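Long-range contacts in Succinylglutamatedesuccinylase/aspartoacylase (Rhodobacter sphaeroides 2.4.1, PDB 3CDX), which probably hydrolyses carbon-nitrogen bonds in linear amides, as a metal-dependent member of the succinylglutamate desuccinylase/aspartoacylase family: residues Ser154-Pro159 with His282-Glu287; Tyr269-Arg274 with Gly330-Val335; Thr275-Pro280 with His298-Val303; Ala294-Phe299 with Pro307-Tyr312. All blocks are in the same frame, centred on the assembly; numbering follows the deposited sequence.

How the contacts relate
All four lie on the same side of the chain's centre. Contact 1, nearest the bound calcium, sets the segment 282-287, which holds a type II turn, on the catalytic-domain segment 154-159; it meets contact 2, about 14 Å away between centres, through Tyr155 and Ala332. Along the chain it crosses contacts 2 and 3 and closes before contact 4 opens. Contact 2 pairs strands 259-271 and 332-339, enclosing contacts 3 and 4. These two, about 9 Å apart between centres, are successive pairings of one antiparallel sheet around strand 293-298, and share His298 and Phe299. Contact 4 packs on contact 2 through Ile297 and Leu310. Contacts 1, 3 and 4 touch the third subunit, contact 2 the second and fourth.

Contact 1 (Ser154-Pro159 with His282-Glu287); sequences SYDSTP and HYVGEE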
# COMPACT_ATOMS: atom_id res chain seq x y z
N SER A 154 -2.52 14.55 -16.34
CA SER A 154 -2.51 15.89 -15.72
C SER A 154 -3.40 16.97 -16.39
O SER A 154 -4.03 17.81 -15.72
CB SER A 154 -1.05 16.40 -15.63
OG SER A 154 -0.26 15.57 -14.78
N TYR A 155 -3.43 16.95 -17.71
CA TYR A 155 -4.08 17.97 -18.51
C TYR A 155 -4.44 17.37 -19.85
O TYR A 155 -4.06 16.25 -20.16
CB TYR A 155 -3.09 19.12 -18.83
CG TYR A 155 -2.62 19.78 -17.60
CD1 TYR A 155 -3.51 20.52 -16.84
CD2 TYR A 155 -1.31 19.64 -17.18
CE1 TYR A 155 -3.13 21.10 -15.66
CE2 TYR A 155 -0.89 20.23 -16.00
CZ TYR A 155 -1.82 20.96 -15.23
OH TYR A 155 -1.48 21.58 -14.04
N ASP A 156 -5.17 18.12 -20.64
CA ASP A 156 -5.09 17.92 -22.06
C ASP A 156 -4.16 19.00 -22.59
O ASP A 156 -3.92 20.03 -21.93
CB ASP A 156 -6.46 18.00 -22.74
CG ASP A 156 -6.48 17.27 -24.09
OD1 ASP A 156 -5.49 16.56 -24.39
OD2 ASP A 156 -7.48 17.40 -24.84
N SER A 157 -3.63 18.77 -23.78
CA SER A 157 -2.81 19.76 -24.42
C SER A 157 -3.21 19.80 -25.88
O SER A 157 -3.60 18.77 -26.46
CB SER A 157 -1.32 19.42 -24.22
OG SER A 157 -0.99 18.18 -24.83
N THR A 158 -3.18 20.99 -26.47
CA THR A 158 -3.43 21.07 -27.90
C THR A 158 -2.18 20.60 -28.66
O THR A 158 -1.06 20.97 -28.27
CB THR A 158 -3.93 22.48 -28.34
OG1 THR A 158 -4.33 22.43 -29.71
CG2 THR A 158 -2.89 23.52 -28.16
N PRO A 159 -2.36 19.74 -29.69
CA PRO A 159 -1.16 19.23 -30.36
C PRO A 159 -0.15 20.30 -30.84
O PRO A 159 -0.49 21.21 -31.62
CB PRO A 159 -1.70 18.39 -31.51
CG PRO A 159 -3.20 18.02 -31.06
CD PRO A 159 -3.63 19.16 -30.21
N HIS A 282 -13.53 26.58 -21.18
CA HIS A 282 -12.90 26.33 -22.51
C HIS A 282 -12.01 25.11 -22.52
O HIS A 282 -11.44 24.76 -21.47
CB HIS A 282 -12.00 27.52 -22.91
CG HIS A 282 -12.76 28.77 -23.17
ND1 HIS A 282 -13.27 29.09 -24.41
CD2 HIS A 282 -13.15 29.76 -22.33
CE1 HIS A 282 -13.92 30.23 -24.34
NE2 HIS A 282 -13.87 30.67 -23.09
N TYR A 283 -11.85 24.52 -23.71
CA TYR A 283 -10.84 23.49 -23.96
C TYR A 283 -9.58 24.03 -24.57
O TYR A 283 -9.58 25.14 -25.13
CB TYR A 283 -11.35 22.42 -24.91
CG TYR A 283 -12.52 21.64 -24.39
CD1 TYR A 283 -12.52 21.13 -23.08
CD2 TYR A 283 -13.63 21.41 -25.21
CE1 TYR A 283 -13.60 20.40 -22.59
CE2 TYR A 283 -14.72 20.68 -24.74
CZ TYR A 283 -14.70 20.17 -23.45
OH TYR A 283 -15.79 19.45 -23.01
N VAL A 284 -8.52 23.22 -24.54
CA VAL A 284 -7.28 23.55 -25.26
C VAL A 284 -7.58 23.89 -26.71
O VAL A 284 -8.51 23.31 -27.30
CB VAL A 284 -6.19 22.44 -25.14
CG1 VAL A 284 -5.86 22.27 -23.66
CG2 VAL A 284 -6.63 21.12 -25.79
N GLY A 285 -6.83 24.84 -27.26
CA GLY A 285 -7.02 25.23 -28.66
C GLY A 285 -7.99 26.38 -28.81
O GLY A 285 -8.14 26.96 -29.89
N GLU A 286 -8.66 26.75 -27.74
CA GLU A 286 -9.66 27.82 -27.86
C GLU A 286 -9.10 29.20 -27.51
O GLU A 286 -8.26 29.34 -26.61
CB GLU A 286 -10.93 27.47 -27.06
CG GLU A 286 -11.63 26.18 -27.62
CD GLU A 286 -12.91 25.78 -26.87
OE1 GLU A 286 -13.29 26.40 -25.86
OE2 GLU A 286 -13.55 24.81 -27.30
N GLU A 287 -9.58 30.21 -28.22
CA GLU A 287 -9.21 31.57 -27.93
C GLU A 287 -9.83 32.04 -26.60
O GLU A 287 -11.01 31.79 -26.34
CB GLU A 287 -9.66 32.48 -29.08
CG GLU A 287 -8.86 33.77 -29.15
CD GLU A 287 -9.46 34.81 -30.13
OE1 GLU A 287 -9.47 36.04 -29.79
OE2 GLU A 287 -9.92 34.39 -31.22
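Val284 overlaps the backbone of Asp156-Thr158, its two methyl groups resting on successive peptides. Val284 CG2 lies 3.5 Å from Thr158 N. Val284 CG1 comes to 3.4 Å from Asp156 O. A chi1 of -60° sets CG1 beside its own backbone N and CG2 between that N and the carbonyl carbon. Asp156 crosses the valine at about a right angle, its OD2 3.9 Å from Val284 CG2; its OD1 is engaged by Arg220 in a salt bridge. Thr158 CB packs 3.9 Å from Val284 CB. No hydrogen bond spans the segments, which meet by van der Waals contact. Val284 is thrust forward by a type II beta turn from Tyr283 to Glu286, closed by Glu286 N to Tyr283 O at 3.2 Å, with Gly285 at a positive phi of 92°. Glu286 OE1 accepts from both His282 ND1 and Tyr283 N, tying down the turn's start. The side chain of Ser157, bonded to Gly216, lies about 8 Å from that of the calcium ligand His149. Both segments bond through their backbones to strand 316-322, Asp156 and Thr158 to Gly321 and Trp319, Gly285 and Glu286 to Val318.

Contact 2 (Tyr269-Arg274 with Gly330-Val335); sequences YVMAPR and GDAVAV
Tyr269 and Val335 run side by side, pointing the same way. A chi1 of -60° puts Tyr269 CG beside the backbone N, anti to the carbonyl carbon. Val335 CG1 sits over one face of the phenol ring, near the rim and 4.1 Å from the centroid, in a CH-pi contact. Val335 CG2 touches Tyr269 CD1 at 3.5 Å, and Ala332 CB sits near the ring plane at the edge. On the same face of the strand pair Met271 is bent at both chi2 and chi3 and curls back over the partner chain: its SD rests 3.8 Å from Ala332 CB, and its methyl CE ends 3.3 Å from Gly330 O. The opposite face carries Val270, whose CG1 is anti to the backbone N (chi1 -172°) with CG2 beside that N. This splits the two methyls: CG1 meets Val333 CG2 at 3.8 Å while CG2 meets Ala334 CB at 3.9 Å. Beneath these side chains the backbones pair antiparallel. Val270 N bonds Ala334 O, and Val333 N bonds Val270 O at 2.7 Å. Val333 is the extra residue of a beta bulge, where the chain turns a corner. Beyond it, Ala272 N to Asp331 O and Gly330 N to Ala272 O carry the pairing past the regular strand. Asp331 directs its OD1 to Ser36 of the second subunit and its OD2 to Thr328 N. The segments are thus joined by backbone hydrogen bonds flanked by apolar side chains, a largely buried seam whose carboxylate bonds elsewhere and ties this corner of the chain to the second subunit.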
# COMPACT_ATOMS: atom_id res chain seq x y z
N TYR A 269 -0.69 31.33 -16.40
CA TYR A 269 -1.19 30.18 -15.64
C TYR A 269 -2.41 30.54 -14.80
O TYR A 269 -2.36 31.47 -13.96
CB TYR A 269 -0.09 29.68 -14.71
CG TYR A 269 1.14 29.24 -15.46
CD1 TYR A 269 1.37 27.89 -15.70
CD2 TYR A 269 2.05 30.17 -15.94
CE1 TYR A 269 2.49 27.48 -16.40
CE2 TYR A 269 3.19 29.76 -16.66
CZ TYR A 269 3.39 28.42 -16.87
OH TYR A 269 4.48 27.98 -17.58
N VAL A 270 -3.51 29.82 -15.00
CA VAL A 270 -4.63 29.92 -14.11
C VAL A 270 -4.45 28.87 -13.05
O VAL A 270 -4.46 27.68 -13.33
CB VAL A 270 -5.99 29.72 -14.81
CG1 VAL A 270 -7.15 30.04 -13.83
CG2 VAL A 270 -6.03 30.56 -16.07
N MET A 271 -4.29 29.33 -11.82
CA MET A 271 -4.00 28.45 -10.71
C MET A 271 -5.24 28.22 -9.82
O MET A 271 -6.04 29.13 -9.59
CB MET A 271 -2.86 29.05 -9.90
CG MET A 271 -1.58 29.34 -10.74
SD MET A 271 -0.68 27.93 -11.39
CE MET A 271 -0.12 27.12 -9.90
N ALA A 272 -5.41 26.99 -9.34
CA ALA A 272 -6.43 26.69 -8.33
C ALA A 272 -6.00 27.13 -6.91
O ALA A 272 -5.01 26.60 -6.37
CB ALA A 272 -6.77 25.18 -8.34
N PRO A 273 -6.74 28.08 -6.28
CA PRO A 273 -6.35 28.46 -4.91
C PRO A 273 -6.91 27.51 -3.87
O PRO A 273 -6.49 27.54 -2.71
CB PRO A 273 -6.98 29.85 -4.75
CG PRO A 273 -7.75 30.14 -6.04
CD PRO A 273 -7.87 28.88 -6.77
N ARG A 274 -7.89 26.71 -4.27
CA ARG A 274 -8.50 25.77 -3.35
C ARG A 274 -8.64 24.42 -4.02
O ARG A 274 -8.75 24.32 -5.25
CB ARG A 274 -9.86 26.27 -2.82
CG ARG A 274 -9.85 27.57 -1.97
CD ARG A 274 -9.22 27.42 -0.55
NE ARG A 274 -9.06 28.74 0.06
CZ ARG A 274 -8.19 29.07 1.03
NH1 ARG A 274 -7.34 28.18 1.54
NH2 ARG A 274 -8.15 30.32 1.48
N GLY A 330 -3.04 24.77 -5.67
CA GLY A 330 -1.73 24.81 -6.31
C GLY A 330 -1.55 24.22 -7.71
O GLY A 330 -0.48 24.33 -8.27
N ASP A 331 -2.58 23.56 -8.27
CA ASP A 331 -2.52 23.01 -9.64
C ASP A 331 -2.83 24.14 -10.58
O ASP A 331 -3.62 25.03 -10.27
CB ASP A 331 -3.60 21.95 -9.89
CG ASP A 331 -3.36 20.62 -9.15
OD1 ASP A 331 -2.24 20.34 -8.66
OD2 ASP A 331 -4.33 19.83 -9.08
N ALA A 332 -2.25 24.10 -11.78
CA ALA A 332 -2.73 24.99 -12.84
C ALA A 332 -3.94 24.31 -13.47
O ALA A 332 -3.95 23.09 -13.65
CB ALA A 332 -1.63 25.22 -13.87
N VAL A 333 -4.97 25.08 -13.82
CA VAL A 333 -6.13 24.51 -14.51
C VAL A 333 -6.16 24.94 -16.00
O VAL A 333 -6.98 24.45 -16.80
CB VAL A 333 -7.44 24.82 -13.75
CG1 VAL A 333 -7.41 24.12 -12.38
CG2 VAL A 333 -7.66 26.33 -13.57
N ALA A 334 -5.23 25.83 -16.35
CA ALA A 334 -5.03 26.34 -17.70
C ALA A 334 -3.70 27.05 -17.76
O ALA A 334 -3.26 27.68 -16.80
CB ALA A 334 -6.17 27.30 -18.15
N VAL A 335 -3.06 26.93 -18.92
CA VAL A 335 -1.88 27.67 -19.29
C VAL A 335 -2.21 28.21 -20.68
O VAL A 335 -2.55 27.45 -21.60
CB VAL A 335 -0.65 26.77 -19.37
CG1 VAL A 335 0.61 27.63 -19.71
CG2 VAL A 335 -0.45 26.00 -18.07

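Contact 3 (Thr275-Pro280 with His298-Val303); sequences TGLFEP and HFVEDV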
# COMPACT_ATOMS: atom_id res chain seq x y z
N THR A 275 -8.61 23.38 -3.21
CA THR A 275 -9.00 22.04 -3.66
C THR A 275 -10.53 21.95 -3.89
O THR A 275 -11.32 22.33 -3.04
CB THR A 275 -8.48 21.00 -2.68
OG1 THR A 275 -7.05 21.07 -2.70
CG2 THR A 275 -8.92 19.56 -3.08
N GLY A 276 -10.93 21.50 -5.07
CA GLY A 276 -12.34 21.22 -5.29
C GLY A 276 -12.58 20.73 -6.70
O GLY A 276 -11.66 20.30 -7.37
N LEU A 277 -13.83 20.82 -7.14
CA LEU A 277 -14.26 20.30 -8.44
C LEU A 277 -14.27 21.45 -9.45
O LEU A 277 -15.17 22.33 -9.44
CB LEU A 277 -15.63 19.61 -8.31
CG LEU A 277 -16.36 19.14 -9.60
CD1 LEU A 277 -15.43 18.51 -10.62
CD2 LEU A 277 -17.50 18.16 -9.28
N PHE A 278 -13.28 21.44 -10.33
CA PHE A 278 -13.14 22.50 -11.30
C PHE A 278 -13.88 22.27 -12.61
O PHE A 278 -13.62 21.31 -13.33
CB PHE A 278 -11.68 22.82 -11.56
CG PHE A 278 -11.48 23.88 -12.62
CD1 PHE A 278 -11.67 25.22 -12.31
CD2 PHE A 278 -11.14 23.52 -13.92
CE1 PHE A 278 -11.53 26.21 -13.29
CE2 PHE A 278 -10.98 24.50 -14.92
CZ PHE A 278 -11.18 25.85 -14.60
N GLU A 279 -14.78 23.21 -12.92
CA GLU A 279 -15.59 23.23 -14.13
C GLU A 279 -14.99 24.29 -15.08
O GLU A 279 -15.05 25.51 -14.76
CB GLU A 279 -17.05 23.62 -13.81
CG GLU A 279 -17.92 23.75 -15.06
CD GLU A 279 -19.22 24.48 -14.79
OE1 GLU A 279 -19.59 24.66 -13.64
OE2 GLU A 279 -19.90 24.83 -15.75
N PRO A 280 -14.42 23.85 -16.22
CA PRO A 280 -13.84 24.82 -17.14
C PRO A 280 -14.89 25.46 -18.06
O PRO A 280 -15.99 24.93 -18.23
CB PRO A 280 -12.90 23.97 -17.99
CG PRO A 280 -13.59 22.59 -18.03
CD PRO A 280 -14.24 22.45 -16.68
N HIS A 298 -16.11 24.16 -7.57
CA HIS A 298 -17.29 23.83 -6.82
C HIS A 298 -16.87 23.16 -5.52
O HIS A 298 -15.86 22.40 -5.50
CB HIS A 298 -18.21 22.91 -7.65
CG HIS A 298 -18.72 23.53 -8.92
ND1 HIS A 298 -19.97 24.13 -9.01
CD2 HIS A 298 -18.16 23.68 -10.15
CE1 HIS A 298 -20.15 24.60 -10.23
NE2 HIS A 298 -19.07 24.34 -10.95
N PHE A 299 -17.61 23.46 -4.44
CA PHE A 299 -17.43 22.82 -3.14
C PHE A 299 -18.59 21.88 -2.86
O PHE A 299 -19.50 22.18 -2.06
CB PHE A 299 -17.18 23.86 -2.04
CG PHE A 299 -16.07 24.82 -2.41
CD1 PHE A 299 -14.72 24.39 -2.34
CD2 PHE A 299 -16.36 26.08 -2.93
CE1 PHE A 299 -13.67 25.24 -2.75
CE2 PHE A 299 -15.33 26.95 -3.31
CZ PHE A 299 -13.99 26.54 -3.23
N VAL A 300 -18.56 20.73 -3.54
CA VAL A 300 -19.71 19.82 -3.52
C VAL A 300 -19.91 19.16 -2.18
O VAL A 300 -20.96 18.58 -1.94
CB VAL A 300 -19.68 18.77 -4.64
CG1 VAL A 300 -19.56 19.48 -5.99
CG2 VAL A 300 -18.56 17.73 -4.41
N GLU A 301 -18.92 19.28 -1.30
CA GLU A 301 -19.00 18.77 0.07
C GLU A 301 -19.85 19.66 0.96
O GLU A 301 -20.18 19.27 2.07
CB GLU A 301 -17.58 18.61 0.68
CG GLU A 301 -16.77 19.90 0.82
CD GLU A 301 -15.99 20.29 -0.46
OE1 GLU A 301 -15.23 21.27 -0.41
OE2 GLU A 301 -16.12 19.61 -1.50
N ASP A 302 -20.20 20.86 0.46
CA ASP A 302 -20.99 21.87 1.18
C ASP A 302 -22.36 22.04 0.55
O ASP A 302 -22.45 22.15 -0.67
CB ASP A 302 -20.34 23.26 1.07
CG ASP A 302 -19.15 23.45 1.99
OD1 ASP A 302 -18.82 22.50 2.72
OD2 ASP A 302 -18.56 24.57 1.99
N VAL A 303 -23.40 22.16 1.37
CA VAL A 303 -24.64 22.79 0.90
C VAL A 303 -24.50 24.33 0.89
O VAL A 303 -23.64 24.86 1.61
CB VAL A 303 -25.90 22.37 1.72
CG1 VAL A 303 -26.16 20.89 1.55
CG2 VAL A 303 -25.83 22.82 3.23
O HOH W 1 -13.01 20.56 -2.00
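Glu279 and His298 meet in the closely fitted half of this contact, where His298 NE2 donates to Glu279 OE1 at 2.8 Å. The bond uses the carboxylate's anti lone pair and runs near the imidazole plane, the two planes being only 17° apart. Glu279 is extended, with CG anti to the backbone N (chi1 176°), and its CB comes to the ring edge, 3.6 Å from His298 NE2. Leu277 O also lies at that edge, 3.4 Å from His298 CD2. The same carbonyl accepts His298 N at 2.8 Å, from above its plane, and Leu277 N returns a bond to His298 O at 3.1 Å. This reciprocal pair fixes the backbone beside the imidazole, and the Glu279 bond holds the ring's rotation; the negative carboxylate would probably polarise the N-H that bonds to it. Farther along, the chains part and contacts become few. A single apolar touch joins Leu277 CD2 to Val300 CG1 at 4.1 Å, and the edge of the Phe299 ring comes near Thr275 O. The last link is a water that donates to Thr275 O and to Glu301 OE1, bridging the strand entrance to a partly exposed glutamate. Glu301 belongs to a type I beta turn from Phe299 to Asp302, and Gln70 of the third subunit packs on both Leu277 and Val300. The arrangement is the end of an antiparallel strand pair, 276-280 with 293-298, at the middle of a four-stranded sheet, where the chain turns off into a type I turn; its His-carboxylate bond lies away from the calcium site.

Contact 4 (Ala294-Phe299 with Pro307-Tyr312); sequences AGWIHF and PLELLY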
# COMPACT_ATOMS: atom_id res chain seq x y z
N ALA A 294 -12.57 31.66 -16.47
CA ALA A 294 -11.85 30.43 -16.87
C ALA A 294 -12.60 29.16 -16.42
O ALA A 294 -12.48 28.10 -17.06
CB ALA A 294 -10.40 30.43 -16.36
N GLY A 295 -13.41 29.30 -15.37
CA GLY A 295 -14.20 28.22 -14.80
C GLY A 295 -14.41 28.48 -13.33
O GLY A 295 -14.11 29.58 -12.86
N TRP A 296 -14.93 27.48 -12.61
CA TRP A 296 -15.36 27.60 -11.22
C TRP A 296 -14.95 26.36 -10.43
O TRP A 296 -15.05 25.22 -10.93
CB TRP A 296 -16.91 27.70 -11.11
CG TRP A 296 -17.54 28.83 -11.83
CD1 TRP A 296 -17.80 30.08 -11.33
CD2 TRP A 296 -17.98 28.84 -13.19
NE1 TRP A 296 -18.39 30.86 -12.30
CE2 TRP A 296 -18.50 30.14 -13.45
CE3 TRP A 296 -18.01 27.87 -14.22
CZ2 TRP A 296 -19.05 30.49 -14.69
CZ3 TRP A 296 -18.52 28.22 -15.44
CH2 TRP A 296 -19.04 29.52 -15.68
N ILE A 297 -14.52 26.58 -9.20
CA ILE A 297 -14.23 25.47 -8.31
C ILE A 297 -15.45 25.31 -7.43
O ILE A 297 -15.78 26.23 -6.67
CB ILE A 297 -13.01 25.74 -7.43
CG1 ILE A 297 -11.73 25.84 -8.28
CG2 ILE A 297 -12.95 24.71 -6.31
CD1 ILE A 297 -10.46 26.22 -7.45
N HIS A 298 -16.11 24.16 -7.57
CA HIS A 298 -17.29 23.83 -6.82
C HIS A 298 -16.87 23.16 -5.52
O HIS A 298 -15.86 22.40 -5.50
CB HIS A 298 -18.21 22.91 -7.65
CG HIS A 298 -18.72 23.53 -8.92
ND1 HIS A 298 -19.97 24.13 -9.01
CD2 HIS A 298 -18.16 23.68 -10.15
CE1 HIS A 298 -20.15 24.60 -10.23
NE2 HIS A 298 -19.07 24.34 -10.95
N PHE A 299 -17.61 23.46 -4.44
CA PHE A 299 -17.43 22.82 -3.14
C PHE A 299 -18.59 21.88 -2.86
O PHE A 299 -19.50 22.18 -2.06
CB PHE A 299 -17.18 23.86 -2.04
CG PHE A 299 -16.07 24.82 -2.41
CD1 PHE A 299 -14.72 24.39 -2.34
CD2 PHE A 299 -16.36 26.08 -2.93
CE1 PHE A 299 -13.67 25.24 -2.75
CE2 PHE A 299 -15.33 26.95 -3.31
CZ PHE A 299 -13.99 26.54 -3.23
N PRO A 307 -19.64 28.40 -5.78
CA PRO A 307 -18.34 28.03 -6.34
C PRO A 307 -17.40 29.22 -6.49
O PRO A 307 -17.82 30.38 -6.61
CB PRO A 307 -18.70 27.46 -7.71
CG PRO A 307 -20.01 28.06 -8.04
CD PRO A 307 -20.74 28.21 -6.75
N LEU A 308 -16.11 28.92 -6.51
CA LEU A 308 -15.13 29.99 -6.65
C LEU A 308 -14.79 30.22 -8.12
O LEU A 308 -14.20 29.36 -8.77
CB LEU A 308 -13.89 29.68 -5.81
CG LEU A 308 -12.70 30.64 -5.84
CD1 LEU A 308 -13.06 31.96 -5.09
CD2 LEU A 308 -11.49 29.94 -5.17
N GLU A 309 -15.14 31.41 -8.63
CA GLU A 309 -14.82 31.81 -10.00
C GLU A 309 -13.32 32.08 -10.19
O GLU A 309 -12.71 32.83 -9.39
CB GLU A 309 -15.60 33.08 -10.37
CG GLU A 309 -15.52 33.44 -11.89
CD GLU A 309 -16.21 34.79 -12.22
OE1 GLU A 309 -16.64 35.46 -11.27
OE2 GLU A 309 -16.30 35.16 -13.40
N LEU A 310 -12.74 31.50 -11.26
CA LEU A 310 -11.35 31.81 -11.68
C LEU A 310 -11.35 32.56 -12.99
O LEU A 310 -12.16 32.25 -13.86
CB LEU A 310 -10.50 30.52 -11.89
CG LEU A 310 -10.42 29.53 -10.72
CD1 LEU A 310 -9.32 28.50 -10.88
CD2 LEU A 310 -10.27 30.27 -9.38
N LEU A 311 -10.41 33.50 -13.16
CA LEU A 311 -10.30 34.29 -14.40
C LEU A 311 -8.98 34.03 -15.12
O LEU A 311 -7.96 33.85 -14.46
CB LEU A 311 -10.40 35.80 -14.11
CG LEU A 311 -11.53 36.29 -13.20
CD1 LEU A 311 -11.39 37.82 -12.99
CD2 LEU A 311 -12.90 35.92 -13.78
N TYR A 312 -9.00 34.01 -16.44
CA TYR A 312 -7.79 34.13 -17.24
C TYR A 312 -7.18 35.54 -17.05
O TYR A 312 -7.91 36.51 -16.86
CB TYR A 312 -8.08 33.98 -18.75
CG TYR A 312 -8.70 32.67 -19.19
CD1 TYR A 312 -7.96 31.48 -19.25
CD2 TYR A 312 -10.04 32.61 -19.56
CE1 TYR A 312 -8.56 30.25 -19.67
CE2 TYR A 312 -10.64 31.42 -19.97
CZ TYR A 312 -9.90 30.26 -20.02
OH TYR A 312 -10.52 29.10 -20.44
O HOH W 2 -10.94 27.23 -18.84
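Trp296 leans along Glu309, the two side chains side by side and pointing the same way. Starting at its root, Trp296 CB touches Pro307 CB at 3.8 Å. Past CG, which chi1 of -58° places beside the backbone N, CD1 reaches Glu309 CA at 3.7 Å and lies nearly as close to Glu309 CB. NE1 then follows the aliphatic part of the glutamate, 3.9 Å from Glu309 CG, while the carboxylate's OE2 bonds Thr293 OG1. In the six-membered ring, CE3 lies against Glu279 CD of the neighbouring strand 276-280. Pro307 also sets its CB over one face of the His298 ring, 4.0 Å from the centroid, in a CH-pi contact. On the other side of the sheet Ile297 CD1 and Leu310 CD1 are 4.3 Å apart. Past the strand end, Phe299 CE2 packs on Leu308 CB. At the far end Ala294 CB makes a CH-pi contact over the centre of the Tyr312 ring, 3.6 Å from its centroid and 6° off the normal. The backbone pairs Ile297 with Leu308 through two hydrogen bonds. Ala294 and Gly295 together face Leu310: Leu310 O accepts Ala294 N, and Leu310 N donates to Gly295 O, a classic beta bulge. This hairpin of strands 293-298 and 308-311 forms one side of the four-stranded sheet, with 276-280 next to 293-298; Phe278 packs on Ile297 and Leu310, while Val270 of strand 259-271 touches Ala294, Leu310 and Tyr312.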